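Local structure of PUA domain-containing protein (1Q7H) at residues His5-Lys10 and Glu29-Ala34; Ser20-Asp25 and Ser69-Thr74; Gly45-Val50 and Ser59-Asn64; Asp55-Val60 and Ile117-Ala122; Ser87-Pro92 and Gly135-Ile140. The protein is of unknown function but, as a PUA domain protein, probably binds RNA, perhaps in connection with the start of translation. All coordinates share one frame; numbering follows the deposited sequence.

Contact 1 of 5, residues His5-Lys10 and Glu29-Ala34; sequences HFISKK and ESLEVA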
# COMPACT_ATOMS: atom_id res chain seq x y z
N HIS A 5 -21.64 6.17 0.51
CA HIS A 5 -22.63 5.46 1.31
C HIS A 5 -21.94 4.60 2.36
O HIS A 5 -21.00 3.88 2.05
CB HIS A 5 -23.46 4.50 0.44
CG HIS A 5 -24.27 5.17 -0.62
ND1 HIS A 5 -25.55 5.65 -0.40
CD2 HIS A 5 -24.00 5.40 -1.93
CE1 HIS A 5 -26.03 6.13 -1.53
NE2 HIS A 5 -25.12 5.99 -2.47
N PHE A 6 -22.40 4.67 3.60
CA PHE A 6 -21.83 3.81 4.62
C PHE A 6 -22.37 2.44 4.27
O PHE A 6 -23.54 2.30 3.90
CB PHE A 6 -22.30 4.24 6.01
CG PHE A 6 -21.53 5.40 6.56
CD1 PHE A 6 -20.35 5.20 7.27
CD2 PHE A 6 -21.96 6.70 6.33
CE1 PHE A 6 -19.61 6.27 7.74
CE2 PHE A 6 -21.23 7.79 6.80
CZ PHE A 6 -20.05 7.58 7.51
N ILE A 7 -21.51 1.43 4.35
CA ILE A 7 -21.91 0.08 4.02
C ILE A 7 -22.29 -0.70 5.27
O ILE A 7 -21.95 -0.30 6.38
CB ILE A 7 -20.78 -0.66 3.24
CG1 ILE A 7 -19.50 -0.73 4.06
CG2 ILE A 7 -20.48 0.09 1.96
CD1 ILE A 7 -18.34 -1.36 3.31
N SER A 8 -23.01 -1.80 5.08
CA SER A 8 -23.44 -2.64 6.20
C SER A 8 -22.24 -3.20 6.97
O SER A 8 -21.09 -3.17 6.51
CB SER A 8 -24.29 -3.80 5.69
OG SER A 8 -23.48 -4.76 5.01
N LYS A 9 -22.53 -3.73 8.15
CA LYS A 9 -21.52 -4.33 9.00
C LYS A 9 -20.89 -5.53 8.27
O LYS A 9 -19.67 -5.71 8.30
CB LYS A 9 -22.19 -4.79 10.30
CG LYS A 9 -21.29 -4.80 11.54
CD LYS A 9 -20.22 -5.88 11.46
CE LYS A 9 -19.35 -5.88 12.71
NZ LYS A 9 -20.13 -6.13 13.95
N LYS A 10 -21.71 -6.33 7.60
CA LYS A 10 -21.19 -7.49 6.89
C LYS A 10 -20.31 -7.12 5.71
O LYS A 10 -19.33 -7.80 5.41
CB LYS A 10 -22.34 -8.41 6.45
CG LYS A 10 -23.03 -9.09 7.62
CD LYS A 10 -24.21 -9.96 7.19
CE LYS A 10 -23.77 -11.14 6.35
NZ LYS A 10 -24.92 -12.06 6.07
N GLU A 29 -14.16 -0.70 12.23
CA GLU A 29 -14.28 0.63 11.63
C GLU A 29 -15.40 0.65 10.59
O GLU A 29 -15.47 -0.22 9.72
CB GLU A 29 -12.96 1.02 10.97
CG GLU A 29 -11.74 0.89 11.88
CD GLU A 29 -11.30 2.21 12.49
OE1 GLU A 29 -12.00 3.23 12.29
OE2 GLU A 29 -10.25 2.22 13.16
N SER A 30 -16.30 1.63 10.68
CA SER A 30 -17.37 1.71 9.70
C SER A 30 -16.80 2.37 8.46
O SER A 30 -15.95 3.25 8.56
CB SER A 30 -18.57 2.49 10.24
OG SER A 30 -18.21 3.81 10.60
N LEU A 31 -17.27 1.94 7.29
CA LEU A 31 -16.75 2.45 6.03
C LEU A 31 -17.78 3.05 5.07
O LEU A 31 -18.93 2.62 5.03
CB LEU A 31 -16.03 1.31 5.30
CG LEU A 31 -15.00 0.49 6.10
CD1 LEU A 31 -14.64 -0.77 5.34
CD2 LEU A 31 -13.76 1.34 6.36
N GLU A 32 -17.36 4.05 4.30
CA GLU A 32 -18.21 4.64 3.29
C GLU A 32 -17.57 4.23 1.98
O GLU A 32 -16.34 4.19 1.88
CB GLU A 32 -18.22 6.16 3.35
CG GLU A 32 -18.73 6.75 4.63
CD GLU A 32 -18.76 8.25 4.55
OE1 GLU A 32 -19.74 8.81 4.02
OE2 GLU A 32 -17.77 8.87 5.00
N VAL A 33 -18.37 3.92 0.98
CA VAL A 33 -17.83 3.51 -0.30
C VAL A 33 -18.23 4.51 -1.37
O VAL A 33 -19.28 5.13 -1.29
CB VAL A 33 -18.32 2.09 -0.67
CG1 VAL A 33 -19.82 2.11 -0.93
CG2 VAL A 33 -17.54 1.56 -1.86
N ALA A 34 -17.38 4.67 -2.38
CA ALA A 34 -17.64 5.58 -3.49
C ALA A 34 -17.10 4.93 -4.76
O ALA A 34 -16.20 4.09 -4.68
CB ALA A 34 -16.97 6.92 -3.23
O HOH W 1 -19.62 0.38 7.85
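Ser30 comes up to the ring of Phe6, its OG 4.0 Å from Phe6 CE1, at the point where the chain enters the paired region. Leu31 follows with its backbone facing Ile7. Ile7 N donates to Leu31 O at 2.9 Å, the nitrogen lying nearly along the C=O axis. A water closes the other half of this pairing by donating to Ile7 O and accepting from Leu31 N, so it fills in where the strands begin to part. The Leu31 side chain offers its CB to Ile7 CD1. Glu32 then lies over Phe6, its CG above the ring face and its carboxylate stacked on the ring with the two planes 6° apart, although the closeness of the fit is doubtful. Val33 makes the antiparallel hydrogen-bonded pair with His5, Val33 N to His5 O at 2.8 Å and His5 N to Val33 O at 3.1 Å. Val33 CG1 meets Ile7 CG2 at 3.6 Å, the two side chains crossing at about a right angle. Strand 5-6 is, within this chain, the outermost strand of a five-stranded antiparallel sheet. Strand 32-35 is bonded on its other side to strand 40-44, while Leu31 packs on Ala12, Ile15 and Trp16 of helix 9-20, which starts just beyond Ser8.

Contact 2 of 5, residues Ser20-Asp25 and Ser69-Thr74; sequences SRYGID and SRNIVT. Unlike the reference sequence in segment 20-25: Ser20 (reference Ala).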
# COMPACT_ATOMS: atom_id res chain seq x y z
N SER A 20 -6.63 -7.36 7.08
CA SER A 20 -6.02 -8.12 8.17
C SER A 20 -5.00 -9.12 7.61
O SER A 20 -4.12 -9.60 8.32
CB SER A 20 -7.09 -8.87 8.97
OG SER A 20 -6.53 -9.49 10.13
N ARG A 21 -5.11 -9.42 6.32
CA ARG A 21 -4.16 -10.34 5.69
C ARG A 21 -2.75 -9.77 5.76
O ARG A 21 -1.78 -10.52 5.75
CB ARG A 21 -4.52 -10.55 4.22
CG ARG A 21 -5.73 -11.44 3.96
CD ARG A 21 -5.93 -11.57 2.47
NE ARG A 21 -4.65 -11.77 1.79
CZ ARG A 21 -4.44 -11.54 0.50
NH1 ARG A 21 -5.42 -11.09 -0.27
NH2 ARG A 21 -3.24 -11.74 -0.02
N TYR A 22 -2.65 -8.45 5.82
CA TYR A 22 -1.36 -7.79 5.87
C TYR A 22 -1.08 -7.23 7.24
O TYR A 22 -0.16 -6.43 7.42
CB TYR A 22 -1.31 -6.67 4.82
CG TYR A 22 -1.48 -7.19 3.42
CD1 TYR A 22 -0.49 -7.96 2.83
CD2 TYR A 22 -2.65 -6.92 2.70
CE1 TYR A 22 -0.65 -8.47 1.54
CE2 TYR A 22 -2.81 -7.42 1.40
CZ TYR A 22 -1.81 -8.19 0.83
OH TYR A 22 -1.96 -8.69 -0.45
N GLY A 23 -1.90 -7.63 8.21
CA GLY A 23 -1.74 -7.15 9.56
C GLY A 23 -2.24 -5.72 9.75
O GLY A 23 -1.93 -5.10 10.76
N ILE A 24 -2.99 -5.21 8.78
CA ILE A 24 -3.55 -3.85 8.88
C ILE A 24 -4.88 -4.05 9.59
O ILE A 24 -5.83 -4.61 9.04
CB ILE A 24 -3.74 -3.23 7.46
CG1 ILE A 24 -2.38 -3.14 6.75
CG2 ILE A 24 -4.37 -1.84 7.57
CD1 ILE A 24 -2.41 -2.65 5.32
N ASP A 25 -4.95 -3.58 10.83
CA ASP A 25 -6.14 -3.75 11.67
C ASP A 25 -7.16 -2.62 11.69
O ASP A 25 -6.94 -1.60 12.35
CB ASP A 25 -5.68 -4.04 13.10
CG ASP A 25 -6.83 -4.37 14.04
OD1 ASP A 25 -8.01 -4.18 13.66
OD2 ASP A 25 -6.55 -4.82 15.17
N SER A 69 1.87 -5.43 9.24
CA SER A 69 2.87 -6.14 10.03
C SER A 69 3.74 -7.04 9.16
O SER A 69 4.64 -7.71 9.67
CB SER A 69 2.21 -6.97 11.12
OG SER A 69 1.33 -7.94 10.56
N ARG A 70 3.48 -7.07 7.87
CA ARG A 70 4.29 -7.89 6.97
C ARG A 70 4.43 -7.20 5.62
O ARG A 70 3.73 -6.23 5.33
CB ARG A 70 3.66 -9.28 6.78
CG ARG A 70 2.19 -9.27 6.35
CD ARG A 70 1.57 -10.68 6.43
NE ARG A 70 2.04 -11.56 5.37
CZ ARG A 70 1.45 -11.73 4.19
NH1 ARG A 70 0.33 -11.08 3.89
NH2 ARG A 70 1.97 -12.56 3.29
N ASN A 71 5.38 -7.70 4.83
CA ASN A 71 5.66 -7.20 3.49
C ASN A 71 6.13 -5.77 3.46
O ASN A 71 5.84 -5.05 2.51
CB ASN A 71 4.43 -7.38 2.61
CG ASN A 71 4.08 -8.84 2.40
OD1 ASN A 71 4.61 -9.72 3.08
ND2 ASN A 71 3.18 -9.11 1.47
N ILE A 72 6.85 -5.36 4.49
CA ILE A 72 7.36 -4.00 4.56
C ILE A 72 8.74 -3.89 3.92
O ILE A 72 9.58 -4.77 4.05
CB ILE A 72 7.46 -3.54 6.03
CG1 ILE A 72 6.07 -3.45 6.64
CG2 ILE A 72 8.12 -2.19 6.10
CD1 ILE A 72 6.10 -3.33 8.16
N VAL A 73 8.95 -2.78 3.21
CA VAL A 73 10.22 -2.51 2.54
C VAL A 73 10.63 -1.10 2.90
O VAL A 73 9.87 -0.15 2.71
CB VAL A 73 10.07 -2.61 1.01
CG1 VAL A 73 11.39 -2.32 0.34
CG2 VAL A 73 9.56 -3.99 0.63
N THR A 74 11.84 -0.95 3.44
CA THR A 74 12.35 0.35 3.83
C THR A 74 13.37 0.85 2.81
O THR A 74 14.31 0.14 2.47
CB THR A 74 13.00 0.28 5.21
OG1 THR A 74 12.03 -0.23 6.13
CG2 THR A 74 13.47 1.67 5.67
O HOH W 2 -0.82 -12.51 1.36
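Tyr22 and Ser69 join the two backbones through one bond, Ser69 N to Tyr22 O at 2.9 Å, made where a type I turn from Ser20 to Gly23 brings the chain round. Arg70 supplies the side-chain grip. Its CG stands between the backbone N and the carbonyl carbon (chi1 53°), and a bend at chi3 swings NE back; the guanidinium lies beside the turn. Arg70 NH1 donates to Arg21 O at 2.9 Å, from above the carbonyl plane and with a bent N-H angle of 134°. The same NH1 approaches the Tyr22 ring obliquely, 3.4 Å from Tyr22 CD1, the guanidinium and ring planes being nearly parallel (8° apart). A water accepts from both Arg70 NH1 and Arg21 NH2, bridging two like charges. An alanine in place of Arg70 would probably leave Arg21 O without this donor and the water with Arg21 NH2 as its one remaining partner of the two. Asn71 ND2 comes to the edge of the Tyr22 ring, 3.9 Å from Tyr22 CE1, while its hydrogen bond goes to Met106 O. Gly23 CA lies 3.3 Å from Ser69 OG; a CB there would run into that hydroxyl. With its positive phi, Gly23 is the C-prime residue of a Schellman motif: Ile24 N returns to Met19 O and Gly23 N to Ser20 O. This helix end is fastened to the chain entering strand 72-75 of the PUA domain.

Contact 3 of 5, residues Gly45-Val50 and Ser59-Asn64; sequences GGKPMV and SVYLLN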
# COMPACT_ATOMS: atom_id res chain seq x y z
N GLY A 45 -13.61 8.14 8.23
CA GLY A 45 -13.51 9.53 8.63
C GLY A 45 -13.17 10.52 7.53
O GLY A 45 -12.35 11.42 7.74
N GLY A 46 -13.77 10.39 6.35
CA GLY A 46 -13.48 11.35 5.30
C GLY A 46 -12.22 11.15 4.46
O GLY A 46 -11.98 11.91 3.52
N LYS A 47 -11.40 10.15 4.79
CA LYS A 47 -10.20 9.89 4.01
C LYS A 47 -10.26 8.53 3.32
O LYS A 47 -10.78 7.57 3.88
CB LYS A 47 -8.95 9.94 4.90
CG LYS A 47 -8.43 11.34 5.21
CD LYS A 47 -6.93 11.31 5.52
CE LYS A 47 -6.61 10.75 6.91
NZ LYS A 47 -6.68 11.79 7.98
N PRO A 48 -9.77 8.44 2.07
CA PRO A 48 -9.82 7.14 1.39
C PRO A 48 -8.81 6.20 2.05
O PRO A 48 -7.64 6.53 2.18
CB PRO A 48 -9.46 7.50 -0.05
CG PRO A 48 -8.56 8.70 0.09
CD PRO A 48 -9.28 9.50 1.17
N MSE A 49 -9.28 5.03 2.47
CA MSE A 49 -8.44 4.06 3.16
C MSE A 49 -8.11 2.78 2.37
O MSE A 49 -7.02 2.22 2.52
CB MSE A 49 -9.09 3.70 4.49
CG MSE A 49 -9.25 4.92 5.40
SE MSE A 49 -7.53 5.55 6.09
CE MSE A 49 -8.12 6.92 7.32
N VAL A 50 -9.04 2.33 1.54
CA VAL A 50 -8.80 1.13 0.74
C VAL A 50 -9.33 1.36 -0.67
O VAL A 50 -10.46 1.79 -0.85
CB VAL A 50 -9.50 -0.11 1.34
CG1 VAL A 50 -9.16 -1.33 0.52
CG2 VAL A 50 -9.08 -0.31 2.79
N SER A 59 -4.57 2.54 1.18
CA SER A 59 -4.05 3.83 0.77
C SER A 59 -2.84 4.15 1.64
O SER A 59 -2.63 3.51 2.67
CB SER A 59 -5.10 4.92 0.96
OG SER A 59 -5.23 5.26 2.33
N VAL A 60 -2.05 5.13 1.23
CA VAL A 60 -0.91 5.50 2.05
C VAL A 60 -1.42 6.07 3.37
O VAL A 60 -0.72 6.02 4.37
CB VAL A 60 0.01 6.53 1.35
CG1 VAL A 60 0.83 5.83 0.27
CG2 VAL A 60 -0.82 7.66 0.75
N TYR A 61 -2.65 6.59 3.39
CA TYR A 61 -3.21 7.13 4.63
C TYR A 61 -3.49 5.97 5.59
O TYR A 61 -3.22 6.07 6.78
CB TYR A 61 -4.51 7.90 4.40
CG TYR A 61 -4.40 8.98 3.36
CD1 TYR A 61 -3.24 9.75 3.24
CD2 TYR A 61 -5.45 9.24 2.48
CE1 TYR A 61 -3.12 10.74 2.27
CE2 TYR A 61 -5.35 10.23 1.51
CZ TYR A 61 -4.19 10.98 1.41
OH TYR A 61 -4.10 11.94 0.44
N LEU A 62 -4.04 4.88 5.06
CA LEU A 62 -4.32 3.74 5.91
C LEU A 62 -3.01 3.14 6.41
O LEU A 62 -2.89 2.77 7.57
CB LEU A 62 -5.13 2.67 5.16
CG LEU A 62 -5.38 1.39 5.97
CD1 LEU A 62 -6.07 1.73 7.30
CD2 LEU A 62 -6.25 0.43 5.18
N LEU A 63 -2.01 3.05 5.53
CA LEU A 63 -0.73 2.49 5.94
C LEU A 63 -0.14 3.25 7.13
O LEU A 63 0.52 2.66 8.00
CB LEU A 63 0.26 2.52 4.77
CG LEU A 63 0.02 1.57 3.60
CD1 LEU A 63 1.16 1.72 2.61
CD2 LEU A 63 -0.06 0.13 4.07
N ASN A 64 -0.39 4.55 7.19
CA ASN A 64 0.15 5.35 8.27
C ASN A 64 -0.76 5.43 9.48
O ASN A 64 -0.32 5.78 10.57
CB ASN A 64 0.50 6.75 7.76
CG ASN A 64 1.73 6.73 6.86
OD1 ASN A 64 1.67 7.10 5.67
ND2 ASN A 64 2.84 6.30 7.42
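Ser59 carries the contact from a position at the head of helix 60-65. Its CB lies 3.2 Å from Pro48 O, and the torsion that sets OG between the backbone N and the carbonyl carbon (chi1 75°) turns the hydroxyl to the strand. Ser59 OG donates to Pro48 O at 2.7 Å and also accepts from the helix, from Leu62 N at 3.0 Å and more weakly from Tyr61 N. One hydroxyl therefore both caps the helix N-terminus and ties it to the strand. The backbone adds a second tie beside it, Ser59 N to Met49 O at 2.8 Å, where the donor stands above the carbonyl plane. Tyr61 lays its ring against the strand: Lys47 CD is over one face, Pro48 O is at the edge near the ring plane, and Pro48 CG touches Tyr61 CE2 at 3.8 Å. The selenium of Met49, a selenomethionine, approaches Leu62 CB at 3.9 Å, its chain bent at chi2. Leu62 and Val50 lie side by side and point the same way, Leu62 CD2 to Val50 CG2 at 3.8 Å. The axes of 47-50 and 60-64 cross at 79°, 6.9 Å apart at closest approach. Helix 60-65 thus packs across strand 47-52, which pairs with strand 40-44 through a classic bulge at Met49 and Val50 opposite Tyr42; Val50 and Leu62 also reach Met19 of helix 9-20.

Contact 4 of 5, residues Asp55-Val60 and Ile117-Ala122; sequences DLIPSV and IAVGMA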
# COMPACT_ATOMS: atom_id res chain seq x y z
N ASP A 55 -6.95 -5.25 -7.40
CA ASP A 55 -6.86 -5.88 -6.10
C ASP A 55 -7.26 -4.81 -5.09
O ASP A 55 -7.39 -3.64 -5.46
CB ASP A 55 -5.43 -6.33 -5.79
CG ASP A 55 -4.91 -7.38 -6.76
OD1 ASP A 55 -5.59 -8.42 -6.92
OD2 ASP A 55 -3.83 -7.16 -7.34
N LEU A 56 -7.47 -5.20 -3.84
CA LEU A 56 -7.80 -4.23 -2.81
C LEU A 56 -6.45 -3.70 -2.34
O LEU A 56 -5.60 -4.46 -1.87
CB LEU A 56 -8.55 -4.88 -1.66
CG LEU A 56 -10.03 -5.15 -1.91
CD1 LEU A 56 -10.59 -5.95 -0.76
CD2 LEU A 56 -10.77 -3.83 -2.07
N ILE A 57 -6.28 -2.40 -2.47
CA ILE A 57 -5.04 -1.71 -2.12
C ILE A 57 -5.24 -0.74 -0.96
O ILE A 57 -6.14 0.10 -1.01
CB ILE A 57 -4.54 -0.90 -3.35
CG1 ILE A 57 -4.26 -1.86 -4.52
CG2 ILE A 57 -3.32 -0.09 -3.00
CD1 ILE A 57 -3.97 -1.13 -5.82
N PRO A 58 -4.42 -0.85 0.10
CA PRO A 58 -4.58 0.09 1.22
C PRO A 58 -4.01 1.42 0.74
O PRO A 58 -3.08 1.43 -0.06
CB PRO A 58 -3.72 -0.52 2.31
CG PRO A 58 -2.60 -1.19 1.51
CD PRO A 58 -3.39 -1.86 0.40
N SER A 59 -4.57 2.54 1.18
CA SER A 59 -4.05 3.83 0.77
C SER A 59 -2.84 4.15 1.64
O SER A 59 -2.63 3.51 2.67
CB SER A 59 -5.10 4.92 0.96
OG SER A 59 -5.23 5.26 2.33
N VAL A 60 -2.05 5.13 1.23
CA VAL A 60 -0.91 5.50 2.05
C VAL A 60 -1.42 6.07 3.37
O VAL A 60 -0.72 6.02 4.37
CB VAL A 60 0.01 6.53 1.35
CG1 VAL A 60 0.83 5.83 0.27
CG2 VAL A 60 -0.82 7.66 0.75
N ILE A 117 5.13 5.46 2.38
CA ILE A 117 5.03 6.36 1.24
C ILE A 117 4.42 5.76 -0.02
O ILE A 117 4.02 6.49 -0.91
CB ILE A 117 6.41 6.92 0.89
CG1 ILE A 117 7.36 5.76 0.56
CG2 ILE A 117 6.94 7.75 2.07
CD1 ILE A 117 8.79 6.20 0.25
N ALA A 118 4.33 4.43 -0.11
CA ALA A 118 3.74 3.83 -1.30
C ALA A 118 3.39 2.37 -1.13
O ALA A 118 3.78 1.73 -0.15
CB ALA A 118 4.70 3.98 -2.49
N VAL A 119 2.63 1.86 -2.09
CA VAL A 119 2.26 0.46 -2.12
C VAL A 119 2.88 -0.05 -3.41
O VAL A 119 2.86 0.64 -4.43
CB VAL A 119 0.74 0.24 -2.18
CG1 VAL A 119 0.44 -1.28 -2.27
CG2 VAL A 119 0.09 0.83 -0.95
N GLY A 120 3.47 -1.23 -3.37
CA GLY A 120 4.08 -1.77 -4.56
C GLY A 120 3.78 -3.24 -4.75
O GLY A 120 3.10 -3.87 -3.95
N MSE A 121 4.28 -3.77 -5.85
CA MSE A 121 4.10 -5.17 -6.19
C MSE A 121 5.54 -5.63 -6.42
O MSE A 121 6.24 -5.10 -7.28
CB MSE A 121 3.28 -5.28 -7.47
CG MSE A 121 2.25 -6.39 -7.44
SE MSE A 121 0.85 -6.15 -6.10
CE MSE A 121 0.22 -7.97 -6.05
N ALA A 122 5.99 -6.59 -5.62
CA ALA A 122 7.35 -7.10 -5.73
C ALA A 122 7.67 -7.70 -7.09
O ALA A 122 6.87 -8.44 -7.66
CB ALA A 122 7.60 -8.13 -4.63
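Val119 and its neighbours meet segment 55-60 without any hydrogen bond between them, by side chains set against side chains and main chain, although two strands run nearly antiparallel here, their touching parts 161° apart; each keeps its backbone bonding for its own sheet. Val119 is the central residue. Its CG2, anti to the carbonyl carbon, comes within 3.3 Å of Pro58 O and also touches the proline ring at CG. Val119 CG1, anti to the backbone N (chi1 178°), meets Ile57 CG2 at 4.0 Å, the two side chains crossing at a slant. CG1 thus meets Ile57 alone of the two strand residues, while CG2 touches both Ile57 CG2 and Pro58. Towards the helix, Val60 pushes CG1 against the backbone of the other strand, 3.5 Å from Ile117 O and 3.8 Å from Ala118 N. Ile117 and Ala118 themselves point away from segment 55-60, so Val60 rests on main chain there. At the far end, Asp55 OD2 comes only to 4.3 Å from the CE methyl of Met121, a selenomethionine. Around this core, Pro58 also packs on Met106 and Phe108, and Ile57 on Ile141. Ile117 and Ala118 form a classic beta bulge opposite Val109 in strand 106-111. The arrangement is an apolar interface between two sheets: the edge strand of the N-terminal antiparallel sheet packs on strand 116-122 of the mixed sheet in the PUA domain.

Contact 5 of 5, residues Ser87-Pro92 and Gly135-Ile140; sequences SDLFAP and GKAARI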
# COMPACT_ATOMS: atom_id res chain seq x y z
N SER A 87 7.83 6.34 -9.11
CA SER A 87 8.93 5.66 -9.78
C SER A 87 9.01 4.21 -9.32
O SER A 87 8.59 3.89 -8.21
CB SER A 87 10.24 6.33 -9.40
OG SER A 87 11.31 5.46 -9.63
N ASP A 88 9.52 3.33 -10.18
CA ASP A 88 9.70 1.93 -9.79
C ASP A 88 10.74 1.96 -8.67
O ASP A 88 11.48 2.94 -8.52
CB ASP A 88 10.28 1.08 -10.94
CG ASP A 88 9.32 0.89 -12.10
OD1 ASP A 88 8.11 0.65 -11.88
OD2 ASP A 88 9.79 0.96 -13.25
N LEU A 89 10.81 0.89 -7.89
CA LEU A 89 11.76 0.81 -6.80
C LEU A 89 12.91 -0.10 -7.18
O LEU A 89 12.71 -1.27 -7.50
CB LEU A 89 11.05 0.28 -5.54
CG LEU A 89 11.93 -0.07 -4.33
CD1 LEU A 89 12.74 1.14 -3.90
CD2 LEU A 89 11.05 -0.59 -3.19
N PHE A 90 14.13 0.43 -7.13
CA PHE A 90 15.31 -0.33 -7.49
C PHE A 90 16.07 -0.80 -6.25
O PHE A 90 16.16 -0.08 -5.26
CB PHE A 90 16.19 0.51 -8.41
CG PHE A 90 15.53 0.79 -9.74
CD1 PHE A 90 15.55 -0.15 -10.75
CD2 PHE A 90 14.79 1.95 -9.93
CE1 PHE A 90 14.83 0.05 -11.94
CE2 PHE A 90 14.07 2.16 -11.11
CZ PHE A 90 14.09 1.20 -12.11
N ALA A 91 16.59 -2.02 -6.31
CA ALA A 91 17.29 -2.64 -5.19
C ALA A 91 18.33 -1.81 -4.44
O ALA A 91 18.41 -1.89 -3.22
CB ALA A 91 17.92 -3.96 -5.65
N PRO A 92 19.15 -1.01 -5.15
CA PRO A 92 20.17 -0.19 -4.49
C PRO A 92 19.62 0.77 -3.45
O PRO A 92 20.33 1.19 -2.54
CB PRO A 92 20.82 0.56 -5.65
CG PRO A 92 20.61 -0.34 -6.81
CD PRO A 92 19.20 -0.82 -6.61
N GLY A 135 18.80 -4.41 -9.60
CA GLY A 135 17.61 -4.83 -10.32
C GLY A 135 16.37 -4.11 -9.84
O GLY A 135 16.40 -3.43 -8.82
N LYS A 136 15.27 -4.24 -10.58
CA LYS A 136 14.02 -3.62 -10.19
C LYS A 136 13.38 -4.49 -9.12
O LYS A 136 12.93 -5.60 -9.40
CB LYS A 136 13.08 -3.51 -11.40
CG LYS A 136 11.76 -2.83 -11.08
CD LYS A 136 10.85 -2.74 -12.29
CE LYS A 136 11.43 -1.82 -13.36
NZ LYS A 136 10.50 -1.64 -14.51
N ALA A 137 13.33 -3.98 -7.90
CA ALA A 137 12.75 -4.73 -6.79
C ALA A 137 11.22 -4.72 -6.80
O ALA A 137 10.58 -5.70 -6.41
CB ALA A 137 13.26 -4.16 -5.46
N ALA A 138 10.62 -3.62 -7.25
CA ALA A 138 9.16 -3.53 -7.28
C ALA A 138 8.65 -2.43 -8.17
O ALA A 138 9.38 -1.49 -8.50
CB ALA A 138 8.64 -3.31 -5.87
N ARG A 139 7.40 -2.55 -8.59
CA ARG A 139 6.77 -1.50 -9.36
C ARG A 139 5.81 -0.87 -8.36
O ARG A 139 5.21 -1.58 -7.56
CB ARG A 139 6.01 -2.06 -10.56
CG ARG A 139 4.82 -2.95 -10.24
CD ARG A 139 4.03 -3.28 -11.52
NE ARG A 139 2.97 -4.26 -11.29
CZ ARG A 139 3.18 -5.55 -11.07
NH1 ARG A 139 4.42 -6.04 -11.06
NH2 ARG A 139 2.15 -6.36 -10.83
N ILE A 140 5.70 0.46 -8.36
CA ILE A 140 4.79 1.14 -7.43
C ILE A 140 3.39 1.26 -8.02
O ILE A 140 3.22 1.76 -9.13
CB ILE A 140 5.32 2.55 -7.06
CG1 ILE A 140 6.23 2.49 -5.82
CG2 ILE A 140 4.16 3.46 -6.68
CD1 ILE A 140 6.97 1.22 -5.64
O HOH W 3 6.41 1.93 -10.66
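Phe90 sets its ring obliquely beside Lys136, with Phe90 CD1 3.8 Å from Lys136 CA and CE1 close to Lys136 CB. The other flat group, the Asp88 carboxylate, is met from above its plane: Lys136 NZ forms a salt bridge with Asp88 OD2 at 3.0 Å. Bending at chi3 (-66°) turns the lysine's CE towards this oxygen. Asp88 OD1 lies 3.7 Å from Arg139 CB, whose guanidinium instead pairs with Glu123. An alanine in place of Asp88 would probably leave Lys136 NZ without its charged partner. Between the backbones, Leu89 N bonds to Ala138 O at 2.8 Å. Leu89 O receives Ala138 N and, weakly, Ala137 N, which marks a classic beta bulge. Ala91 N then bonds to Gly135 O at 2.9 Å, almost straight at 177°. On the side of the strand pair away from the salt bridge, Leu89 CB meets Ala138 CB and Ile140 CD1. The chemistry is therefore divided: the salt bridge lies by the face of Phe90 and Lys136, aliphatic carbon on that of Leu89 and Ala138, where the Leu89 side chain also packs on Ile94 and Val73. The charged pair thus holds the outer side of the strand pair, while the inner side joins the apolar core.

Contacts 3 and 4 are buried, contact 1 lies at the surface, and contacts 2 and 5 fall between. Contacts 1 and 3 belong to the N-terminal antiparallel sheet, the first pairing its outermost strand and the second laying a helix across it. Contact 5 pairs an edge strand of the mixed sheet in the PUA domain. Contacts 2 and 4 join the two parts, one by polar bonds at a helix end, the other by apolar packing near the centre of the chain. Contacts 3 and 4 share Ser59 and Val60, while Ile24 of contact 2 packs on both. Met121 and Arg139 link contacts 4 and 5. Salt-bridge or guanidinium bonds appear in contacts 2 and 5, whereas contact 4 has no hydrogen bond across it.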